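Side-chain contacts in GTPase-activating protein skywalker (PDB 6R82), which acts as a GTPase-activating protein for Rab35, regulating synaptic vesicle protein recycling through endosomes, and is represented here by its TLDc domain: residues A[17-20]-A[26-29]; A[67-72]-A[172-177]; A[100-103]-A[107-110]; A[135-138]-A[143-146]; A[155-160]-A[166-171]. All coordinates share one frame; numbering follows the deposited sequence.

Contact 1 of 5, residues A[17-20]-A[26-29]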
loop_
_atom_site.group_PDB
_atom_site.type_symbol
_atom_site.label_atom_id
_atom_site.label_comp_id
_atom_site.label_asym_id
_atom_site.label_seq_id
_atom_site.Cartn_x
_atom_site.Cartn_y
_atom_site.Cartn_z
ATOM N N THR A 17 7.099 14.236 -2.282
ATOM C CA THR A 17 6.835 13.985 -3.700
ATOM C C THR A 17 5.425 13.467 -3.913
ATOM O O THR A 17 4.765 13.834 -4.890
ATOM C CB THR A 17 7.842 12.976 -4.261
ATOM O OG1 THR A 17 9.172 13.406 -3.951
ATOM C CG2 THR A 17 7.698 12.842 -5.764
ATOM N N LEU A 18 4.953 12.597 -3.013
ATOM C CA LEU A 18 3.626 11.992 -3.133
ATOM C C LEU A 18 2.494 12.904 -2.673
ATOM O O LEU A 18 1.331 12.609 -2.971
ATOM C CB LEU A 18 3.546 10.716 -2.286
ATOM C CG LEU A 18 4.365 9.525 -2.732
ATOM C CD1 LEU A 18 4.164 8.404 -1.742
ATOM C CD2 LEU A 18 3.927 9.109 -4.120
ATOM N N TRP A 19 2.802 13.973 -1.930
ATOM C CA TRP A 19 1.777 14.642 -1.130
ATOM C C TRP A 19 0.584 15.082 -1.972
ATOM O O TRP A 19 -0.575 14.897 -1.560
ATOM C CB TRP A 19 2.375 15.830 -0.375
ATOM C CG TRP A 19 1.631 16.136 0.907
ATOM C CD1 TRP A 19 0.939 17.284 1.207
ATOM C CD2 TRP A 19 1.487 15.273 2.048
ATOM N NE1 TRP A 19 0.382 17.185 2.468
ATOM C CE2 TRP A 19 0.702 15.966 3.003
ATOM C CE3 TRP A 19 1.957 13.988 2.359
ATOM C CZ2 TRP A 19 0.368 15.412 4.244
ATOM C CZ3 TRP A 19 1.626 13.437 3.588
ATOM C CH2 TRP A 19 0.835 14.147 4.517
ATOM N N SER A 20 0.832 15.630 -3.166
ATOM C CA SER A 20 -0.273 16.142 -3.976
ATOM C C SER A 20 -1.135 15.038 -4.579
ATOM O O SER A 20 -2.215 15.341 -5.099
ATOM C CB SER A 20 0.248 17.055 -5.099
ATOM O OG SER A 20 1.157 16.377 -5.952
ATOM N N ILE A 26 -6.939 14.764 3.104
ATOM C CA ILE A 26 -5.881 14.103 3.857
ATOM C C ILE A 26 -4.629 14.972 3.935
ATOM O O ILE A 26 -3.849 14.856 4.892
ATOM C CB ILE A 26 -5.577 12.728 3.223
ATOM C CG1 ILE A 26 -6.846 11.868 3.188
ATOM C CG2 ILE A 26 -4.497 11.989 4.004
ATOM C CD1 ILE A 26 -7.490 11.710 4.540
ATOM N N THR A 27 -4.408 15.852 2.938
ATOM C CA THR A 27 -3.203 16.683 2.907
ATOM C C THR A 27 -3.108 17.651 4.078
ATOM O O THR A 27 -2.030 18.223 4.300
ATOM C CB THR A 27 -3.133 17.482 1.602
ATOM O OG1 THR A 27 -4.300 18.305 1.488
ATOM C CG2 THR A 27 -3.064 16.550 0.417
ATOM N N MET A 28 -4.192 17.849 4.832
ATOM C CA MET A 28 -4.177 18.747 5.982
ATOM C C MET A 28 -3.789 18.047 7.279
ATOM O O MET A 28 -3.736 18.700 8.323
ATOM C CB MET A 28 -5.547 19.412 6.143
ATOM C CG MET A 28 -5.854 20.414 5.020
ATOM S SD MET A 28 -4.534 21.654 4.768
ATOM C CE MET A 28 -4.796 22.732 6.184
ATOM N N TYR A 29 -3.509 16.746 7.239
ATOM C CA TYR A 29 -3.123 15.976 8.415
ATOM C C TYR A 29 -1.607 15.743 8.447
ATOM O O TYR A 29 -0.891 15.968 7.464
ATOM C CB TYR A 29 -3.892 14.640 8.435
ATOM C CG TYR A 29 -5.377 14.831 8.669
ATOM C CD1 TYR A 29 -5.888 14.882 9.954
ATOM C CD2 TYR A 29 -6.261 14.974 7.609
ATOM C CE1 TYR A 29 -7.239 15.068 10.188
ATOM C CE2 TYR A 29 -7.617 15.161 7.827
ATOM C CZ TYR A 29 -8.097 15.206 9.125
ATOM O OH TYR A 29 -9.430 15.379 9.373
#
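The connection between helix 13-18 and strand 30-36 of the TLDc domain is drawn together by Trp19, whose indole lies against the turn around Thr27. The indole N-H supplies the one hydrogen bond between the two segments, from Trp19 NE1 to Thr27 O at 3.2 Å. It bends to 143° at the hydrogen, yet it arrives in the carbonyl plane and uses a lone pair of the oxygen, which itself lies slightly out of the indole plane. With CG roughly anti to the backbone N (chi1 -152°), the ring swings out from the main chain to reach the turn around Thr27. Thr27 CG2 sits over one face of the indole and also approaches Trp19 O at 3.6 Å, while Thr27 CB stands 3.6 Å from Trp19 NE1. At the ring's edge, in its plane, Tyr29 O comes to 3.5 Å from Trp19 CZ2. Thr27 OG1 is turned to a different task, a hydrogen bond with Val24 O inside the loop. Strand 173-185 lies against the contact through Phe184, touched by Trp19, Ile26 and Tyr29 alike; Leu18, next to the tryptophan, packs on Leu58 and Met60 of strand 57-63 and on Phe101 and Leu103 of strand 99-104.

Contact 2 of 5, residues A[67-72]-A[172-177]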
loop_
_atom_site.group_PDB
_atom_site.type_symbol
_atom_site.label_atom_id
_atom_site.label_comp_id
_atom_site.label_asym_id
_atom_site.label_seq_id
_atom_site.Cartn_x
_atom_site.Cartn_y
_atom_site.Cartn_z
ATOM N N GLU A 67 14.071 0.074 -7.013
ATOM C CA GLU A 67 12.747 0.535 -7.410
ATOM C C GLU A 67 11.951 0.946 -6.173
ATOM O O GLU A 67 12.115 0.381 -5.087
ATOM C CB GLU A 67 11.997 -0.552 -8.185
ATOM C CG GLU A 67 12.686 -0.984 -9.479
ATOM C CD GLU A 67 13.171 -2.423 -9.443
ATOM O OE1 GLU A 67 12.802 -3.159 -8.499
ATOM O OE2 GLU A 67 13.934 -2.818 -10.359
ATOM N N VAL A 68 11.094 1.951 -6.342
ATOM C CA VAL A 68 10.314 2.526 -5.250
ATOM C C VAL A 68 8.877 2.649 -5.720
ATOM O O VAL A 68 8.608 3.297 -6.737
ATOM C CB VAL A 68 10.856 3.893 -4.805
ATOM C CG1 VAL A 68 9.837 4.611 -3.927
ATOM C CG2 VAL A 68 12.160 3.717 -4.057
ATOM N N PHE A 69 7.958 2.022 -4.987
ATOM C CA PHE A 69 6.541 2.039 -5.321
ATOM C C PHE A 69 5.752 1.692 -4.058
ATOM O O PHE A 69 6.324 1.428 -2.998
ATOM C CB PHE A 69 6.232 1.084 -6.478
ATOM C CG PHE A 69 6.679 -0.332 -6.238
ATOM C CD1 PHE A 69 7.963 -0.738 -6.578
ATOM C CD2 PHE A 69 5.815 -1.258 -5.669
ATOM C CE1 PHE A 69 8.372 -2.040 -6.363
ATOM C CE2 PHE A 69 6.220 -2.559 -5.447
ATOM C CZ PHE A 69 7.502 -2.951 -5.794
ATOM N N GLY A 70 4.427 1.721 -4.170
ATOM C CA GLY A 70 3.604 1.488 -3.000
ATOM C C GLY A 70 2.141 1.753 -3.283
ATOM O O GLY A 70 1.694 1.686 -4.431
ATOM N N ALA A 71 1.396 2.030 -2.213
ATOM C CA ALA A 71 -0.036 2.246 -2.361
ATOM C C ALA A 71 -0.586 3.092 -1.222
ATOM O O ALA A 71 -0.160 2.961 -0.072
ATOM C CB ALA A 71 -0.802 0.921 -2.410
ATOM N N TYR A 72 -1.551 3.938 -1.555
ATOM C CA TYR A 72 -2.414 4.566 -0.570
ATOM C C TYR A 72 -3.571 3.607 -0.300
ATOM O O TYR A 72 -4.288 3.222 -1.229
ATOM C CB TYR A 72 -2.903 5.921 -1.093
ATOM C CG TYR A 72 -3.925 6.620 -0.231
ATOM C CD1 TYR A 72 -3.538 7.349 0.886
ATOM C CD2 TYR A 72 -5.272 6.558 -0.530
ATOM C CE1 TYR A 72 -4.474 7.994 1.684
ATOM C CE2 TYR A 72 -6.221 7.204 0.265
ATOM C CZ TYR A 72 -5.805 7.915 1.368
ATOM O OH TYR A 72 -6.734 8.548 2.149
ATOM N N GLY A 172 8.945 -9.139 -12.777
ATOM C CA GLY A 172 7.689 -9.313 -12.059
ATOM C C GLY A 172 7.812 -9.544 -10.563
ATOM O O GLY A 172 6.786 -9.582 -9.877
ATOM N N ASP A 173 9.031 -9.709 -10.052
ATOM C CA ASP A 173 9.307 -10.024 -8.658
ATOM C C ASP A 173 10.235 -8.972 -8.070
ATOM O O ASP A 173 10.806 -8.142 -8.783
ATOM C CB ASP A 173 9.974 -11.398 -8.511
ATOM C CG ASP A 173 9.351 -12.454 -9.392
ATOM O OD1 ASP A 173 8.106 -12.467 -9.527
ATOM O OD2 ASP A 173 10.112 -13.270 -9.955
ATOM N N PHE A 174 10.415 -9.041 -6.754
ATOM C CA PHE A 174 11.331 -8.137 -6.081
ATOM C C PHE A 174 11.642 -8.684 -4.701
ATOM O O PHE A 174 10.904 -9.507 -4.153
ATOM C CB PHE A 174 10.762 -6.709 -5.982
ATOM C CG PHE A 174 9.403 -6.623 -5.320
ATOM C CD1 PHE A 174 9.290 -6.428 -3.949
ATOM C CD2 PHE A 174 8.241 -6.726 -6.074
ATOM C CE1 PHE A 174 8.041 -6.349 -3.347
ATOM C CE2 PHE A 174 7.000 -6.650 -5.480
ATOM C CZ PHE A 174 6.896 -6.464 -4.115
ATOM N N GLU A 175 12.760 -8.225 -4.158
ATOM C CA GLU A 175 13.088 -8.405 -2.757
ATOM C C GLU A 175 13.003 -7.050 -2.072
ATOM O O GLU A 175 13.416 -6.032 -2.639
ATOM C CB GLU A 175 14.481 -8.997 -2.570
ATOM C CG GLU A 175 14.655 -9.692 -1.236
ATOM C CD GLU A 175 16.105 -9.933 -0.892
ATOM O OE1 GLU A 175 16.973 -9.564 -1.707
ATOM O OE2 GLU A 175 16.377 -10.491 0.193
ATOM N N ILE A 176 12.466 -7.044 -0.858
ATOM C CA ILE A 176 12.201 -5.811 -0.127
ATOM C C ILE A 176 13.450 -5.425 0.648
ATOM O O ILE A 176 13.911 -6.176 1.514
ATOM C CB ILE A 176 10.994 -5.974 0.808
ATOM C CG1 ILE A 176 9.726 -6.163 -0.028
ATOM C CG2 ILE A 176 10.867 -4.766 1.744
ATOM C CD1 ILE A 176 8.964 -7.430 0.292
ATOM N N ARG A 177 14.007 -4.258 0.329
ATOM C CA ARG A 177 15.086 -3.718 1.144
ATOM C C ARG A 177 14.534 -3.055 2.398
ATOM O O ARG A 177 15.021 -3.297 3.505
ATOM C CB ARG A 177 15.922 -2.725 0.340
ATOM C CG ARG A 177 17.255 -2.414 0.994
ATOM C CD ARG A 177 17.846 -1.113 0.482
ATOM N NE ARG A 177 17.912 -1.071 -0.977
ATOM C CZ ARG A 177 18.725 -0.272 -1.666
ATOM N NH1 ARG A 177 19.553 0.550 -1.025
ATOM N NH2 ARG A 177 18.716 -0.296 -2.994
#
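Phe69 and Phe174 meet in a T-shaped stack, an example of two aromatic side chains joining strands that are not neighbours in the sheet. The phenyl group of Phe69 leaves CB with CG between the backbone N and the carbonyl carbon (chi1 55°), which sends the ring toward strand 173-185. Near its root, CB packs on Phe101 O of the adjoining strand 99-104; further out, CD2 touches Ile146 CD1. Beyond that the ring reaches its partner: Phe69 CE2 is 4.2 Å from both Phe174 CE2 and Phe174 CZ. The tip, Phe69 CZ, goes deepest, 3.7 Å from Phe174 CE2 and 3.9 Å from Phe174 CD2, poised over the centre of the Phe174 ring. The two ring planes stand at 83° with centroids 5.2 Å apart. Strand 57-63 pairs with both strand 68-73 and strand 173-185, and its Thr63 is touched by both phenylalanines, so the stack spans the strand between them. Chemically, the contact is wholly apolar and buried: the slightly positive C-H edge of Phe69 is presented to the electron-rich face of Phe174, a weakly directional attraction that favours the perpendicular setting and needs no polar partner.

Contact 3 of 5, residues A[100-103]-A[107-110]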
loop_
_atom_site.group_PDB
_atom_site.type_symbol
_atom_site.label_atom_id
_atom_site.label_comp_id
_atom_site.label_asym_id
_atom_site.label_seq_id
_atom_site.Cartn_x
_atom_site.Cartn_y
_atom_site.Cartn_z
ATOM N N LEU A 100 -2.585 2.903 -6.427
ATOM C CA LEU A 100 -1.182 2.526 -6.530
ATOM C C LEU A 100 -0.351 3.687 -7.057
ATOM O O LEU A 100 -0.840 4.566 -7.765
ATOM C CB LEU A 100 -0.987 1.337 -7.470
ATOM C CG LEU A 100 -1.847 0.093 -7.337
ATOM C CD1 LEU A 100 -1.788 -0.665 -8.654
ATOM C CD2 LEU A 100 -1.314 -0.744 -6.185
ATOM N N PHE A 101 0.934 3.654 -6.734
ATOM C CA PHE A 101 1.876 4.611 -7.286
ATOM C C PHE A 101 3.213 3.916 -7.480
ATOM O O PHE A 101 3.489 2.877 -6.870
ATOM C CB PHE A 101 2.041 5.841 -6.377
ATOM C CG PHE A 101 2.693 5.538 -5.060
ATOM C CD1 PHE A 101 4.071 5.542 -4.929
ATOM C CD2 PHE A 101 1.922 5.235 -3.949
ATOM C CE1 PHE A 101 4.676 5.251 -3.713
ATOM C CE2 PHE A 101 2.514 4.951 -2.729
ATOM C CZ PHE A 101 3.898 4.958 -2.610
ATOM N N SER A 102 4.045 4.514 -8.332
ATOM C CA SER A 102 5.462 4.193 -8.410
ATOM C C SER A 102 6.244 5.494 -8.452
ATOM O O SER A 102 5.794 6.477 -9.046
ATOM C CB SER A 102 5.803 3.337 -9.649
ATOM O OG SER A 102 5.162 3.825 -10.815
ATOM N N LEU A 103 7.408 5.498 -7.809
ATOM C CA LEU A 103 8.311 6.641 -7.849
ATOM C C LEU A 103 9.563 6.399 -8.685
ATOM O O LEU A 103 10.041 7.336 -9.327
ATOM C CB LEU A 103 8.718 7.045 -6.423
ATOM C CG LEU A 103 7.597 7.615 -5.543
ATOM C CD1 LEU A 103 8.152 8.223 -4.259
ATOM C CD2 LEU A 103 6.784 8.644 -6.311
ATOM N N ARG A 107 7.450 6.995 -12.811
ATOM C CA ARG A 107 6.723 7.785 -11.823
ATOM C C ARG A 107 5.296 7.951 -12.325
ATOM O O ARG A 107 5.066 8.649 -13.317
ATOM C CB ARG A 107 7.396 9.139 -11.593
ATOM C CG ARG A 107 6.801 9.925 -10.460
ATOM C CD ARG A 107 7.596 11.191 -10.146
ATOM N NE ARG A 107 6.837 12.031 -9.227
ATOM C CZ ARG A 107 5.785 12.764 -9.589
ATOM N NH1 ARG A 107 5.126 13.481 -8.688
ATOM N NH2 ARG A 107 5.390 12.786 -10.856
ATOM N N ALA A 108 4.342 7.306 -11.656
ATOM C CA ALA A 108 2.964 7.328 -12.122
ATOM C C ALA A 108 2.021 7.059 -10.961
ATOM O O ALA A 108 2.404 6.482 -9.939
ATOM C CB ALA A 108 2.731 6.300 -13.233
ATOM N N LYS A 109 0.768 7.471 -11.147
ATOM C CA LYS A 109 -0.303 7.205 -10.198
ATOM C C LYS A 109 -1.372 6.400 -10.920
ATOM O O LYS A 109 -1.862 6.823 -11.971
ATOM C CB LYS A 109 -0.889 8.501 -9.637
ATOM C CG LYS A 109 -2.076 8.273 -8.711
ATOM C CD LYS A 109 -2.841 9.559 -8.413
ATOM C CE LYS A 109 -4.013 9.266 -7.476
ATOM N NZ LYS A 109 -4.724 10.484 -7.027
ATOM N N TYR A 110 -1.719 5.235 -10.373
ATOM C CA TYR A 110 -2.777 4.417 -10.956
ATOM C C TYR A 110 -3.997 4.446 -10.052
ATOM O O TYR A 110 -4.067 3.678 -9.075
ATOM C CB TYR A 110 -2.299 2.981 -11.180
ATOM C CG TYR A 110 -1.044 2.943 -12.008
ATOM C CD1 TYR A 110 -1.106 3.003 -13.396
ATOM C CD2 TYR A 110 0.207 2.895 -11.404
ATOM C CE1 TYR A 110 0.037 2.991 -14.156
ATOM C CE2 TYR A 110 1.358 2.887 -12.151
ATOM C CZ TYR A 110 1.270 2.932 -13.531
ATOM O OH TYR A 110 2.420 2.922 -14.286
#
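Leu100 and Tyr110 form one hydrogen-bonded pair of an antiparallel beta hairpin, and Ser102 and Ala108 form the next; the strand segments run at 169° to each other. Main-chain hydrogen bonds come first: each pair exchanges two, the shortest from Tyr110 N to Leu100 O at 2.8 Å, with Ser102 N to Ala108 O at 3.0 Å. Between them Phe101 and Lys109 face each other as a non-hydrogen-bonded pair. A second kind is CA-H...O contact: Phe101 CA lies 3.3 Å from Ala108 O, and Arg107 CA lies 3.2 Å from Ser102 O. Side-chain packing is the third and is slight. On the face carrying Leu100, Ser102, Ala108 and Tyr110, the CB atoms of Leu100 and Tyr110 stand 4.3 Å apart. The phenol ring, with CG anti to the carbonyl carbon (chi1 -55°), leans back along the hairpin until CE2 comes 4.1 Å from Ser102 OG, which lies at the ring's edge. Toward the turn, Leu103 CD2 meets Arg107 CG at 4.3 Å. On the other face Lys109 extends to Trp21 O and makes a cation-pi contact with Phe99. Cohesion therefore comes chiefly from the backbone, while Leu100, Phe101 and Leu103 are largely given over to packing against other parts of the fold.

Contact 4 of 5, residues A[135-138]-A[143-146]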
loop_
_atom_site.group_PDB
_atom_site.type_symbol
_atom_site.label_atom_id
_atom_site.label_comp_id
_atom_site.label_asym_id
_atom_site.label_seq_id
_atom_site.Cartn_x
_atom_site.Cartn_y
_atom_site.Cartn_z
ATOM N N MET A 135 0.123 -13.698 3.425
ATOM C CA MET A 135 0.411 -12.681 2.421
ATOM C C MET A 135 -0.401 -11.420 2.673
ATOM O O MET A 135 -1.453 -11.433 3.321
ATOM C CB MET A 135 0.116 -13.189 1.006
ATOM C CG MET A 135 -1.340 -13.542 0.788
ATOM S SD MET A 135 -2.384 -12.140 0.306
ATOM C CE MET A 135 -3.942 -12.559 1.107
ATOM N N ILE A 136 0.093 -10.335 2.093
ATOM C CA ILE A 136 -0.623 -9.077 1.987
ATOM C C ILE A 136 -0.596 -8.684 0.517
ATOM O O ILE A 136 0.440 -8.820 -0.142
ATOM C CB ILE A 136 0.013 -8.005 2.897
ATOM C CG1 ILE A 136 -0.949 -6.861 3.148
ATOM C CG2 ILE A 136 1.347 -7.496 2.352
ATOM C CD1 ILE A 136 -0.921 -6.398 4.586
ATOM N N THR A 137 -1.742 -8.264 -0.021
ATOM C CA THR A 137 -1.814 -7.943 -1.440
ATOM C C THR A 137 -2.688 -6.712 -1.647
ATOM O O THR A 137 -3.583 -6.423 -0.847
ATOM C CB THR A 137 -2.346 -9.135 -2.274
ATOM O OG1 THR A 137 -2.290 -8.831 -3.676
ATOM C CG2 THR A 137 -3.769 -9.457 -1.912
ATOM N N ILE A 138 -2.411 -5.982 -2.731
ATOM C CA ILE A 138 -3.152 -4.774 -3.092
ATOM C C ILE A 138 -3.372 -4.774 -4.598
ATOM O O ILE A 138 -2.417 -4.922 -5.365
ATOM C CB ILE A 138 -2.404 -3.492 -2.676
ATOM C CG1 ILE A 138 -2.125 -3.482 -1.169
ATOM C CG2 ILE A 138 -3.178 -2.245 -3.127
ATOM C CD1 ILE A 138 -1.097 -2.467 -0.764
ATOM N N GLY A 143 -4.686 -11.061 -11.759
ATOM C CA GLY A 143 -3.378 -10.564 -11.390
ATOM C C GLY A 143 -3.433 -9.796 -10.087
ATOM O O GLY A 143 -4.492 -9.410 -9.595
ATOM N N GLN A 144 -2.251 -9.580 -9.524
ATOM C CA GLN A 144 -2.101 -8.892 -8.250
ATOM C C GLN A 144 -1.057 -7.794 -8.402
ATOM O O GLN A 144 0.112 -8.077 -8.693
ATOM C CB GLN A 144 -1.720 -9.879 -7.142
ATOM C CG GLN A 144 -2.821 -10.917 -6.924
ATOM C CD GLN A 144 -2.508 -11.905 -5.824
ATOM O OE1 GLN A 144 -1.406 -12.462 -5.757
ATOM N NE2 GLN A 144 -3.480 -12.128 -4.944
ATOM N N ALA A 145 -1.478 -6.543 -8.202
ATOM C CA ALA A 145 -0.583 -5.410 -8.427
ATOM C C ALA A 145 0.605 -5.434 -7.474
ATOM O O ALA A 145 1.750 -5.232 -7.892
ATOM C CB ALA A 145 -1.353 -4.101 -8.291
ATOM N N ILE A 146 0.354 -5.639 -6.181
ATOM C CA ILE A 146 1.412 -5.811 -5.191
ATOM C C ILE A 146 1.078 -7.043 -4.365
ATOM O O ILE A 146 -0.065 -7.203 -3.921
ATOM C CB ILE A 146 1.578 -4.581 -4.272
ATOM C CG1 ILE A 146 1.831 -3.317 -5.086
ATOM C CG2 ILE A 146 2.724 -4.783 -3.289
ATOM C CD1 ILE A 146 2.116 -2.100 -4.221
#
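A classic beta bulge interrupts the pairing here, with Ala145 and Ile146 both set opposite Ile138. Ala145 occupies the extra position with helix-like backbone angles, and its methyl is pressed against the opposing strand, Ala145 CB lying 3.2 Å from Ile138 O. Ile138 and Ile146 then make an antiparallel hydrogen-bonded pair. Ile146 N gives to Ile138 O at 3.0 Å, in the carbonyl plane, and Ile138 N returns the bond to Ile146 O at 2.9 Å.

That last oxygen is gripped twice, for the hydroxyl of Thr137 also donates to it, OG1 to Ile146 O at 2.8 Å. With OG1 anti to the backbone N (chi1 -175°), the hydroxyl stands beside its own carbonyl carbon and reaches across to the partner strand. Both donors approach from somewhat outside the carbonyl plane. The extended side chain of Gln144 crosses that of Thr137 at about a right angle, its CB 3.7 Å from Thr137 OG1 and its NE2 4.1 Å from Thr137 CG2. A valine in place of Thr137 would probably cost Ile146 O its second donor and set an apolar methyl near that carbonyl.

Ile138 and Ile146 turn to the same face, CB to CB 4.4 Å, where Ile138 packs on Ala71 and Cys73 of strand 68-73 and Ile146 on Phe69. Ile136, whose side chain leaves away from segment 143-146, packs on Phe47 and Tyr48 of helix 44-51, and the bulge residue itself offers Ala145 O to Thr157 in the loop following strand 154-156.

Contact 5 of 5, residues A[155-160]-A[166-171]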
loop_
_atom_site.group_PDB
_atom_site.type_symbol
_atom_site.label_atom_id
_atom_site.label_comp_id
_atom_site.label_asym_id
_atom_site.label_seq_id
_atom_site.Cartn_x
_atom_site.Cartn_y
_atom_site.Cartn_z
ATOM N N GLY A 155 8.413 -10.532 -2.836
ATOM C CA GLY A 155 7.124 -10.106 -3.327
ATOM C C GLY A 155 7.068 -10.156 -4.837
ATOM O O GLY A 155 8.070 -10.397 -5.514
ATOM N N LYS A 156 5.870 -9.921 -5.359
ATOM C CA LYS A 156 5.625 -9.969 -6.789
ATOM C C LYS A 156 4.774 -8.772 -7.180
ATOM O O LYS A 156 4.133 -8.138 -6.339
ATOM C CB LYS A 156 4.925 -11.274 -7.198
ATOM C CG LYS A 156 5.696 -12.544 -6.817
ATOM C CD LYS A 156 5.026 -13.793 -7.382
ATOM C CE LYS A 156 3.974 -14.362 -6.437
ATOM N NZ LYS A 156 4.459 -15.596 -5.740
ATOM N N THR A 157 4.775 -8.466 -8.474
ATOM C CA THR A 157 3.923 -7.409 -8.991
ATOM C C THR A 157 3.498 -7.762 -10.408
ATOM O O THR A 157 4.299 -8.257 -11.203
ATOM C CB THR A 157 4.628 -6.052 -8.967
ATOM O OG1 THR A 157 3.860 -5.109 -9.721
ATOM C CG2 THR A 157 6.017 -6.170 -9.562
ATOM N N ASP A 158 2.234 -7.484 -10.712
ATOM C CA ASP A 158 1.602 -7.897 -11.952
ATOM C C ASP A 158 0.599 -6.817 -12.328
ATOM O O ASP A 158 0.264 -5.949 -11.520
ATOM C CB ASP A 158 0.925 -9.270 -11.779
ATOM C CG ASP A 158 0.531 -9.925 -13.105
ATOM O OD1 ASP A 158 0.582 -9.257 -14.165
ATOM O OD2 ASP A 158 0.152 -11.122 -13.074
ATOM N N SER A 159 0.126 -6.865 -13.566
ATOM C CA SER A 159 -1.020 -6.048 -13.925
ATOM C C SER A 159 -2.272 -6.599 -13.262
ATOM O O SER A 159 -2.439 -7.811 -13.111
ATOM C CB SER A 159 -1.208 -6.014 -15.439
ATOM O OG SER A 159 -0.018 -5.584 -16.070
ATOM N N CYS A 160 -3.156 -5.692 -12.851
ATOM C CA CYS A 160 -4.440 -6.080 -12.292
ATOM C C CYS A 160 -5.528 -5.219 -12.917
ATOM O O CYS A 160 -5.269 -4.122 -13.412
ATOM C CB CYS A 160 -4.449 -5.950 -10.760
ATOM S SG CYS A 160 -4.749 -4.256 -10.156
ATOM N N PRO A 166 0.778 -1.422 -15.125
ATOM C CA PRO A 166 1.825 -2.364 -15.502
ATOM C C PRO A 166 2.548 -2.853 -14.263
ATOM O O PRO A 166 2.408 -2.253 -13.186
ATOM C CB PRO A 166 2.750 -1.513 -16.382
ATOM C CG PRO A 166 2.674 -0.166 -15.737
ATOM C CD PRO A 166 1.232 -0.026 -15.265
ATOM N N PRO A 167 3.317 -3.935 -14.362
ATOM C CA PRO A 167 4.225 -4.282 -13.264
ATOM C C PRO A 167 5.022 -3.064 -12.819
ATOM O O PRO A 167 5.624 -2.362 -13.631
ATOM C CB PRO A 167 5.116 -5.364 -13.883
ATOM C CG PRO A 167 4.200 -6.054 -14.853
ATOM C CD PRO A 167 3.303 -4.966 -15.417
ATOM N N LEU A 168 4.987 -2.787 -11.517
ATOM C CA LEU A 168 5.577 -1.563 -10.983
ATOM C C LEU A 168 7.097 -1.625 -10.893
ATOM O O LEU A 168 7.727 -0.625 -10.524
ATOM C CB LEU A 168 4.962 -1.243 -9.616
ATOM C CG LEU A 168 3.443 -1.446 -9.554
ATOM C CD1 LEU A 168 2.955 -1.492 -8.119
ATOM C CD2 LEU A 168 2.727 -0.350 -10.319
ATOM N N CYS A 169 7.695 -2.763 -11.211
ATOM C CA CYS A 169 9.102 -2.856 -11.566
ATOM C C CYS A 169 9.200 -3.772 -12.780
ATOM O O CYS A 169 8.308 -4.595 -13.009
ATOM C CB CYS A 169 9.965 -3.373 -10.406
ATOM S SG CYS A 169 9.403 -4.893 -9.624
ATOM N N PRO A 170 10.260 -3.626 -13.593
ATOM C CA PRO A 170 10.303 -4.378 -14.869
ATOM C C PRO A 170 10.209 -5.889 -14.696
ATOM O O PRO A 170 9.344 -6.527 -15.315
ATOM C CB PRO A 170 11.645 -3.935 -15.471
ATOM C CG PRO A 170 11.889 -2.568 -14.866
ATOM C CD PRO A 170 11.411 -2.715 -13.453
ATOM N N SER A 171 11.083 -6.483 -13.881
ATOM C CA SER A 171 10.898 -7.865 -13.463
ATOM C C SER A 171 9.614 -7.993 -12.647
ATOM O O SER A 171 9.223 -7.079 -11.916
ATOM C CB SER A 171 12.101 -8.336 -12.645
ATOM O OG SER A 171 11.713 -9.266 -11.648
#
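The puckered ring of Pro167, in a contact where no planar side-chain group meets its partner, lies along segment 155-160 and touches three residues in turn: CD is 3.4 Å from Ser159 OG, CG is 4.3 Å from Asp158 CA, and CB is 4.0 Å from Thr157 O. Pro166 adds its CA, 3.8 Å from the same Ser159 OG, a hydroxyl whose hydrogen bond is with Asn165 O. These residues belong to the irregular loop that joins strand 154-156 to its antiparallel neighbour, strand 173-185, and doubles back here. The polar link across it is made by Thr157. Its hydroxyl, anti to the backbone N (chi1 169°), receives the N-H of Leu168 at 3.1 Å from Leu168 N to Thr157 OG1, nearly straight at 169°, and donates to Ala145 O. Leu168 CG packs 3.7 Å from Thr157 OG1. The methyl branch meets the next residue, Thr157 CG2 lying 3.6 Å from Cys169 SG. Were Thr157 an alanine, Leu168 N and Ala145 O would probably both lose this mate and a gap open beside the cysteine sulfur. Asn165 ties the loop through hydrogen bonds with Asp158 O and Cys160 N, while Pro166 and Leu168 rest on Tyr110 of strand 108-110.

In the fold
All five contacts lie within the TLDc domain, and contacts 2 to 5 all reach its curled antiparallel sheet. Contact 2 closes the longest loop, nesting contacts 3, 4 and 5 in succession, whereas contact 1 is complete before any of them begins. In space, the centres of contacts 2 and 5 lie about 9 Å apart and those of contacts 4 and 5 about 10 Å, but contact 1 is about 24 Å from contact 4, on the opposite side of the chain's centre. Contact 1 still meets the sheet, Leu18 packing on Phe101 and Leu103 of contact 3. Leu100, Ile138, Ile146 and Leu168 tie contacts 3, 4 and 5 into one apolar interior, so that local turns and distant strands share a core.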